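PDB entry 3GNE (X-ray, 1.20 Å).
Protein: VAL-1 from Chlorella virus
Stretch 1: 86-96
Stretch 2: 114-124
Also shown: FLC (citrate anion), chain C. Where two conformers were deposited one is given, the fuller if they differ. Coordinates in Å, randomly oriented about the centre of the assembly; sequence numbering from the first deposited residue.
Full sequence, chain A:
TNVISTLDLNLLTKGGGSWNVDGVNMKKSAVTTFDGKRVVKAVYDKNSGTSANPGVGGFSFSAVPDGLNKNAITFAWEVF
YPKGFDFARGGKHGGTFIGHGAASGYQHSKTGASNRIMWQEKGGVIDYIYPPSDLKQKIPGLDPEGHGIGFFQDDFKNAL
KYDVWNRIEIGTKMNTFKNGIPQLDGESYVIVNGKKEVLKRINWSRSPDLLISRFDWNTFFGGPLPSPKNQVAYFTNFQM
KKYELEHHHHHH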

# COMPACT_ATOMS: atom_id res chain seq x y z
N ASP A 86 -0.12 10.30 16.68
CA ASP A 86 0.81 11.26 16.09
C ASP A 86 1.31 10.68 14.77
O ASP A 86 2.06 9.68 14.76
CB ASP A 86 1.95 11.53 17.09
CG ASP A 86 2.91 12.61 16.64
OD1 ASP A 86 3.02 12.88 15.41
OD2 ASP A 86 3.63 13.20 17.53
N PHE A 87 0.92 11.25 13.66
CA PHE A 87 1.31 10.79 12.34
C PHE A 87 2.75 11.09 11.97
O PHE A 87 3.20 10.61 10.91
CB PHE A 87 0.38 11.47 11.31
CG PHE A 87 -1.08 11.07 11.39
CD1 PHE A 87 -1.49 9.82 10.92
CD2 PHE A 87 -2.05 11.92 11.95
CE1 PHE A 87 -2.82 9.39 11.00
CE2 PHE A 87 -3.38 11.50 12.03
CZ PHE A 87 -3.77 10.26 11.58
N ALA A 88 3.45 11.85 12.80
CA ALA A 88 4.83 12.20 12.56
C ALA A 88 4.91 12.80 11.16
O ALA A 88 4.13 13.71 10.87
CB ALA A 88 5.75 11.02 12.77
N ARG A 89 5.85 12.32 10.33
CA ARG A 89 5.90 12.87 8.96
C ARG A 89 5.62 11.79 7.93
O ARG A 89 6.09 11.88 6.80
CB ARG A 89 7.26 13.57 8.71
CG ARG A 89 7.40 14.74 9.68
CD ARG A 89 8.64 15.62 9.45
NE ARG A 89 8.31 16.66 8.48
CZ ARG A 89 9.01 17.76 8.23
NH1 ARG A 89 10.13 17.92 8.92
NH2 ARG A 89 8.57 18.64 7.32
N GLY A 90 4.74 10.85 8.27
CA GLY A 90 4.18 9.90 7.34
C GLY A 90 4.66 8.47 7.56
O GLY A 90 5.48 8.16 8.48
N GLY A 91 4.14 7.55 6.79
CA GLY A 91 4.42 6.13 6.95
C GLY A 91 3.66 5.37 5.91
O GLY A 91 2.95 5.95 5.07
N LYS A 92 3.78 4.05 5.97
CA LYS A 92 3.18 3.20 4.96
C LYS A 92 1.96 2.43 5.46
O LYS A 92 1.91 2.03 6.62
CB LYS A 92 4.20 2.11 4.52
CG LYS A 92 5.16 2.54 3.44
CD LYS A 92 6.06 3.69 3.86
CE LYS A 92 7.06 3.93 2.73
NZ LYS A 92 7.88 5.16 3.07
N HIS A 93 1.07 2.15 4.53
CA HIS A 93 0.04 1.13 4.71
C HIS A 93 0.44 -0.11 3.93
O HIS A 93 1.00 -1.05 4.49
CB HIS A 93 -1.33 1.66 4.26
CG HIS A 93 -1.95 2.59 5.25
ND1 HIS A 93 -3.21 3.09 5.02
CD2 HIS A 93 -1.50 3.12 6.42
CE1 HIS A 93 -3.50 3.88 6.04
NE2 HIS A 93 -2.50 3.94 6.91
N GLY A 94 0.21 -0.11 2.61
CA GLY A 94 0.55 -1.23 1.76
C GLY A 94 0.09 -0.93 0.35
O GLY A 94 -0.32 0.18 0.04
N GLY A 95 0.16 -1.94 -0.51
CA GLY A 95 -0.26 -1.70 -1.91
C GLY A 95 0.12 -2.91 -2.73
O GLY A 95 0.20 -4.03 -2.27
N THR A 96 0.31 -2.65 -4.00
CA THR A 96 0.48 -3.69 -4.99
C THR A 96 1.88 -3.66 -5.56
O THR A 96 2.44 -2.61 -5.75
CB THR A 96 -0.58 -3.43 -6.09
OG1 THR A 96 -0.75 -4.54 -6.92
CG2 THR A 96 -0.07 -2.28 -6.91
N SER A 114 6.16 -0.83 -7.70
CA SER A 114 5.18 -0.96 -6.61
C SER A 114 4.34 0.33 -6.53
O SER A 114 4.79 1.43 -6.91
CB SER A 114 5.80 -1.26 -5.24
OG SER A 114 6.65 -0.15 -4.91
N ASN A 115 3.11 0.12 -6.03
CA ASN A 115 2.10 1.17 -5.90
C ASN A 115 1.55 1.10 -4.50
O ASN A 115 0.82 0.14 -4.22
CB ASN A 115 0.98 0.91 -6.94
CG ASN A 115 0.09 2.12 -7.13
OD1 ASN A 115 0.54 3.23 -6.81
ND2 ASN A 115 -1.13 1.91 -7.60
N ARG A 116 1.92 2.04 -3.62
CA ARG A 116 1.53 1.92 -2.23
C ARG A 116 0.83 3.18 -1.75
O ARG A 116 1.00 4.26 -2.28
CB ARG A 116 2.76 1.72 -1.35
CG ARG A 116 3.31 0.29 -1.45
CD ARG A 116 4.48 0.07 -0.45
NE ARG A 116 5.65 0.84 -0.99
CZ ARG A 116 6.80 1.01 -0.34
NH1 ARG A 116 6.95 0.50 0.90
NH2 ARG A 116 7.84 1.67 -0.88
N ILE A 117 0.05 2.99 -0.67
CA ILE A 117 -0.47 4.11 0.08
C ILE A 117 0.50 4.48 1.18
O ILE A 117 0.96 3.58 1.95
CB ILE A 117 -1.81 3.70 0.76
CG1 ILE A 117 -2.92 3.48 -0.28
CG2 ILE A 117 -2.18 4.74 1.81
CD1 ILE A 117 -3.42 4.76 -0.97
N MET A 118 0.81 5.77 1.30
CA MET A 118 1.44 6.32 2.48
C MET A 118 0.50 7.33 3.14
O MET A 118 -0.22 8.07 2.49
CB MET A 118 2.72 7.09 2.20
CG MET A 118 3.94 6.17 2.08
SD MET A 118 5.45 7.14 1.79
CE MET A 118 5.69 7.94 3.38
N TRP A 119 0.57 7.36 4.48
CA TRP A 119 0.04 8.52 5.20
C TRP A 119 1.12 9.59 5.24
O TRP A 119 2.29 9.30 4.97
CB TRP A 119 -0.49 8.16 6.57
CG TRP A 119 0.48 8.03 7.72
CD1 TRP A 119 0.96 9.06 8.48
CD2 TRP A 119 1.07 6.83 8.26
NE1 TRP A 119 1.82 8.60 9.46
CE2 TRP A 119 1.90 7.22 9.33
CE3 TRP A 119 0.99 5.47 7.93
CZ2 TRP A 119 2.63 6.31 10.10
CZ3 TRP A 119 1.71 4.58 8.68
CH2 TRP A 119 2.52 4.99 9.75
N GLN A 120 0.72 10.80 5.60
CA GLN A 120 1.59 11.95 5.61
C GLN A 120 1.35 12.70 6.92
O GLN A 120 0.53 12.35 7.74
CB GLN A 120 1.24 12.90 4.46
CG GLN A 120 1.38 12.21 3.07
CD GLN A 120 2.85 12.12 2.70
OE1 GLN A 120 3.59 11.14 3.04
NE2 GLN A 120 3.26 13.10 1.97
N GLU A 121 2.13 13.76 7.14
CA GLU A 121 1.88 14.67 8.22
C GLU A 121 0.39 15.05 8.30
O GLU A 121 -0.28 15.18 7.28
CB GLU A 121 2.66 15.97 8.00
CG GLU A 121 4.16 15.83 8.13
CD GLU A 121 4.82 17.14 7.81
OE1 GLU A 121 5.73 17.15 6.95
OE2 GLU A 121 4.44 18.15 8.44
N LYS A 122 -0.07 15.18 9.53
CA LYS A 122 -1.44 15.65 9.78
C LYS A 122 -2.48 14.75 9.15
O LYS A 122 -3.62 15.17 8.93
CB LYS A 122 -1.62 17.10 9.35
CG LYS A 122 -0.73 18.05 10.14
CD LYS A 122 -0.83 19.50 9.63
CE LYS A 122 -0.12 20.54 10.49
NZ LYS A 122 1.36 20.39 10.31
N GLY A 123 -2.15 13.47 8.93
CA GLY A 123 -3.15 12.57 8.42
C GLY A 123 -3.43 12.67 6.94
O GLY A 123 -4.41 12.20 6.38
N GLY A 124 -2.46 13.29 6.21
CA GLY A 124 -2.62 13.30 4.74
C GLY A 124 -2.38 11.93 4.16
O GLY A 124 -1.93 11.01 4.85
CAC FLC C . 10.31 1.79 1.63
CA FLC C . 11.62 2.28 2.20
CB FLC C . 11.48 3.74 2.66
CBC FLC C . 11.12 4.56 1.42
CG FLC C . 12.82 4.21 3.23
CGC FLC C . 12.83 5.66 3.72
OA1 FLC C . 9.34 1.69 2.36
OA2 FLC C . 10.29 1.51 0.44
OB1 FLC C . 9.95 4.98 1.34
OB2 FLC C . 12.00 4.71 0.53
OG1 FLC C . 11.95 6.43 3.33
OG2 FLC C . 13.78 5.99 4.48
OHB FLC C . 10.49 3.80 3.68
O HOH W 1 1.71 14.86 11.82

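The strongest side-chain link between the two stretches is a salt bridge at their exposed end. Arg-89 NE donates to Glu-121 OE1 at 3.0 Å, and Arg-89 NH2 reaches the same Glu-121 OE1 at 3.2 Å, so one carboxylate oxygen lies near the guanidinium plane and accepts two N-H groups. Two long, charged side chains suit this site, where the pair can meet while remaining accessible to solvent. Nearby, water 1 joins the backbones, donating to Ala-88 O (2.8 Å) and accepting from Lys-122 N (2.9 Å).

Deeper in, the strands run antiparallel and are joined by backbone hydrogen bonds. Gly-91 and Trp-119 exchange a pair, Gly-91 N to Trp-119 O at 3.1 Å and Trp-119 N to Gly-91 O at 2.8 Å. At the far end Thr-96 N binds Asn-115 O and Asn-115 N binds Thr-96 O, both at 2.8 Å. Between these pairs the register shifts by one residue: His-93 N donates to Ile-117 O (3.0 Å), whereas Ile-117 N donates to Gly-94 O (2.9 Å). Ile-117 thus faces two residues of the other strand, the mark of a beta bulge, and Gly-94 N is left buried without a partner. Glycine suits Gly-95, since an ideal CB there would fall 1.9 Å from Asn-115 O; instead, Gly-95 CA approaches Asn-115 O at 3.1 Å in a CA-H...O contact.

Trp-119 anchors the packing. Its chi1 of 82° (p) lays the indole across the neighbouring strand, and Trp-119 NE1 donates to Phe-87 O at 2.8 Å, satisfying the ring's polar atom. Gly-91 CA sits 3.3 Å from the centroid of the six-membered ring of Trp-119, almost on its normal, and Gly-90 CA lies over the five-membered ring. A CB on Gly-91 would come 2.2 Å from Trp-119 CH2, so glycine gives the indole its room; the backbone angles of Gly-90 independently call for glycine.

Phe-87 turns its edge toward the Trp-119 face, with Phe-87 CD1 and Trp-119 CD1 3.5 Å apart. Gly-123 CA packs over a face of the phenyl ring, 3.7 Å from the Phe-87 centroid, a close approach suited to a residue without a side chain.

Lys-92 and Met-118 share the other sheet face, Lys-92 NZ lying 3.4 Å from Met-118 SD. Lys-92 CE passes over the Arg-116 guanidinium, and citrate gathers both cationic ends: Lys-92 NZ donates to FLC OB1 at 2.7 Å and Arg-116 NH2 to FLC OA2 at 2.8 Å. In all, 1039 Å² is buried between the stretches.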